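Local coordinates for protein exoglucanase A (PDB 7CBD) that hydrolyses the 1,4-beta-glucosidic linkages of cellulose with inversion of anomeric configuration, releasing cellobiose from the non-reducing chain ends through its family 6 catalytic domain, at residues L91-L96 / E123-I128. Residues are numbered along the deposited sequence; the frame is centred on the assembly and turned at random.
Sequences LVIYDL and EYIDPI
Ile-93 meets three side chains of helix 114-132. Its CG2, anti to the backbone N, touches CD1 of Ile-125 and CE2 of Tyr-124, each at 3.8 Å, reaching the tyrosine at the ring edge. Its CD1 lies 4.2 Å from CG2 of Ile-128, the same methyl that CD1 of Leu-91 approaches from further back along the strand. Met-54, on strand 52-54, borders both Leu-91 and Ile-128; Ile-125 also packs against helix 161-182.

The Tyr-124 ring is sandwiched. CD1 of its own helix neighbour Ile-128 sits 3.6 Å above one face, toward the rim, while CB of Asp-95 lies over the centre of the opposite face, 3.5 Å from the centroid and 9° off the normal, a CH-pi contact. The contact is one strand-to-helix step in the distorted, incompletely closed parallel beta/alpha barrel of glycoside hydrolase family 6. Helix 114-132 follows strand 87-93 in the chain and packs on the outside of the barrel; its segment 123-128 runs roughly antiparallel to strand residues 91-93 (149°), and Tyr-124 reaches across to the strand's C-terminal end.

There the chain leaves the strand, and N of Tyr-94 gives a nearly straight hydrogen bond (169°) to OH of Tyr-124, 2.8 Å long. The phenol also bonds O of Met-54, tying this buried hydroxyl to two neighbouring strand regions. Asp-95 turns its carboxylate steeply against the ring, with OD2 3.6 Å from CD1 of Tyr-124; OD2 also lies near Glu-109, a closeness that may favour protonation of one partner. The side chain of Tyr-94 leaves the backbone away from the helix and is about 5 Å from that of Asp-149, the predicted proton donor; its OH bonds Asp-100.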
loop_
_atom_site.group_PDB
_atom_site.type_symbol
_atom_site.label_atom_id
_atom_site.label_comp_id
_atom_site.label_asym_id
_atom_site.label_seq_id
_atom_site.Cartn_x
_atom_site.Cartn_y
_atom_site.Cartn_z
ATOM N N LEU A 91 -9.474 4.355 4.049
ATOM C CA LEU A 91 -9.121 4.278 5.459
ATOM C C LEU A 91 -8.296 3.014 5.656
ATOM O O LEU A 91 -8.683 1.948 5.168
ATOM C CB LEU A 91 -10.420 4.127 6.243
ATOM C CG LEU A 91 -10.659 4.700 7.648
ATOM C CD1 LEU A 91 -11.555 3.778 8.481
ATOM C CD2 LEU A 91 -9.429 5.090 8.394
ATOM N N VAL A 92 -7.171 3.111 6.361
ATOM C CA VAL A 92 -6.331 1.940 6.612
ATOM C C VAL A 92 -6.485 1.492 8.059
ATOM O O VAL A 92 -6.229 2.265 8.993
ATOM C CB VAL A 92 -4.854 2.175 6.273
ATOM C CG1 VAL A 92 -4.123 0.831 6.241
ATOM C CG2 VAL A 92 -4.726 2.885 4.938
ATOM N N ILE A 93 -6.888 0.234 8.219
ATOM C CA ILE A 93 -7.000 -0.437 9.505
ATOM C C ILE A 93 -5.671 -1.162 9.716
ATOM O O ILE A 93 -5.313 -2.050 8.935
ATOM C CB ILE A 93 -8.173 -1.432 9.465
ATOM C CG1 ILE A 93 -9.465 -0.733 9.020
ATOM C CG2 ILE A 93 -8.348 -2.140 10.798
ATOM C CD1 ILE A 93 -9.898 0.408 9.915
ATOM N N TYR A 94 -4.905 -0.755 10.732
ATOM C CA TYR A 94 -3.507 -1.178 10.820
ATOM C C TYR A 94 -3.016 -1.121 12.259
ATOM O O TYR A 94 -2.169 -0.286 12.600
ATOM C CB TYR A 94 -2.628 -0.289 9.927
ATOM C CG TYR A 94 -1.183 -0.732 9.732
ATOM C CD1 TYR A 94 -0.859 -2.054 9.456
ATOM C CD2 TYR A 94 -0.149 0.198 9.772
ATOM C CE1 TYR A 94 0.464 -2.450 9.258
ATOM C CE2 TYR A 94 1.161 -0.180 9.572
ATOM C CZ TYR A 94 1.464 -1.501 9.311
ATOM O OH TYR A 94 2.782 -1.856 9.108
ATOM N N ASP A 95 -3.524 -2.020 13.114
ATOM C CA ASP A 95 -3.039 -2.036 14.490
ATOM C C ASP A 95 -3.147 -3.408 15.146
ATOM O O ASP A 95 -3.308 -3.485 16.369
ATOM C CB ASP A 95 -3.752 -0.974 15.342
ATOM C CG ASP A 95 -2.921 -0.513 16.527
ATOM O OD1 ASP A 95 -1.683 -0.724 16.543
ATOM O OD2 ASP A 95 -3.525 0.088 17.438
ATOM N N LEU A 96 -3.003 -4.493 14.380
ATOM C CA LEU A 96 -3.188 -5.821 14.957
ATOM C C LEU A 96 -2.212 -6.065 16.106
ATOM O O LEU A 96 -1.076 -5.570 16.092
ATOM C CB LEU A 96 -2.950 -6.916 13.922
ATOM C CG LEU A 96 -4.143 -7.243 13.038
ATOM C CD1 LEU A 96 -3.693 -8.064 11.857
ATOM C CD2 LEU A 96 -5.241 -7.959 13.794
ATOM N N GLU A 123 -10.600 -0.774 22.066
ATOM C CA GLU A 123 -10.035 0.566 21.987
ATOM C C GLU A 123 -9.591 0.960 20.590
ATOM O O GLU A 123 -9.251 2.131 20.372
ATOM C CB GLU A 123 -8.844 0.708 22.951
ATOM C CG GLU A 123 -9.207 0.582 24.421
ATOM C CD GLU A 123 -7.985 0.455 25.328
ATOM O OE1 GLU A 123 -6.959 1.123 25.060
ATOM O OE2 GLU A 123 -8.045 -0.328 26.305
ATOM N N TYR A 124 -9.581 0.026 19.641
ATOM C CA TYR A 124 -9.199 0.345 18.270
ATOM C C TYR A 124 -10.365 0.100 17.316
ATOM O O TYR A 124 -10.920 1.062 16.771
ATOM C CB TYR A 124 -7.917 -0.406 17.884
ATOM C CG TYR A 124 -7.459 -0.074 16.485
ATOM C CD1 TYR A 124 -6.800 1.123 16.209
ATOM C CD2 TYR A 124 -7.708 -0.949 15.435
ATOM C CE1 TYR A 124 -6.408 1.444 14.903
ATOM C CE2 TYR A 124 -7.321 -0.638 14.133
ATOM C CZ TYR A 124 -6.672 0.556 13.875
ATOM O OH TYR A 124 -6.299 0.857 12.584
ATOM N N ILE A 125 -10.782 -1.152 17.112
ATOM C CA ILE A 125 -11.862 -1.417 16.164
ATOM C C ILE A 125 -13.174 -0.784 16.629
ATOM O O ILE A 125 -13.878 -0.138 15.845
ATOM C CB ILE A 125 -12.016 -2.925 15.892
ATOM C CG1 ILE A 125 -10.766 -3.496 15.208
ATOM C CG2 ILE A 125 -13.258 -3.185 15.044
ATOM C CD1 ILE A 125 -10.425 -2.873 13.871
ATOM N N ASP A 126 -13.544 -0.983 17.897
ATOM C CA ASP A 126 -14.852 -0.485 18.334
ATOM C C ASP A 126 -15.012 1.016 18.127
ATOM O O ASP A 126 -16.043 1.430 17.567
ATOM C CB ASP A 126 -15.166 -0.897 19.779
ATOM C CG ASP A 126 -15.573 -2.355 19.911
ATOM O OD1 ASP A 126 -15.685 -3.060 18.883
ATOM O OD2 ASP A 126 -15.771 -2.796 21.067
ATOM N N PRO A 127 -14.073 1.879 18.538
ATOM C CA PRO A 127 -14.280 3.318 18.299
ATOM C C PRO A 127 -14.255 3.692 16.831
ATOM O O PRO A 127 -14.968 4.617 16.426
ATOM C CB PRO A 127 -13.142 3.992 19.080
ATOM C CG PRO A 127 -12.664 2.960 20.048
ATOM C CD PRO A 127 -12.908 1.631 19.411
ATOM N N ILE A 128 -13.455 3.011 16.014
ATOM C CA ILE A 128 -13.486 3.284 14.581
ATOM C C ILE A 128 -14.855 2.932 14.003
ATOM O O ILE A 128 -15.480 3.735 13.299
ATOM C CB ILE A 128 -12.339 2.548 13.869
ATOM C CG1 ILE A 128 -10.993 3.181 14.236
ATOM C CG2 ILE A 128 -12.559 2.571 12.371
ATOM C CD1 ILE A 128 -9.805 2.369 13.788
#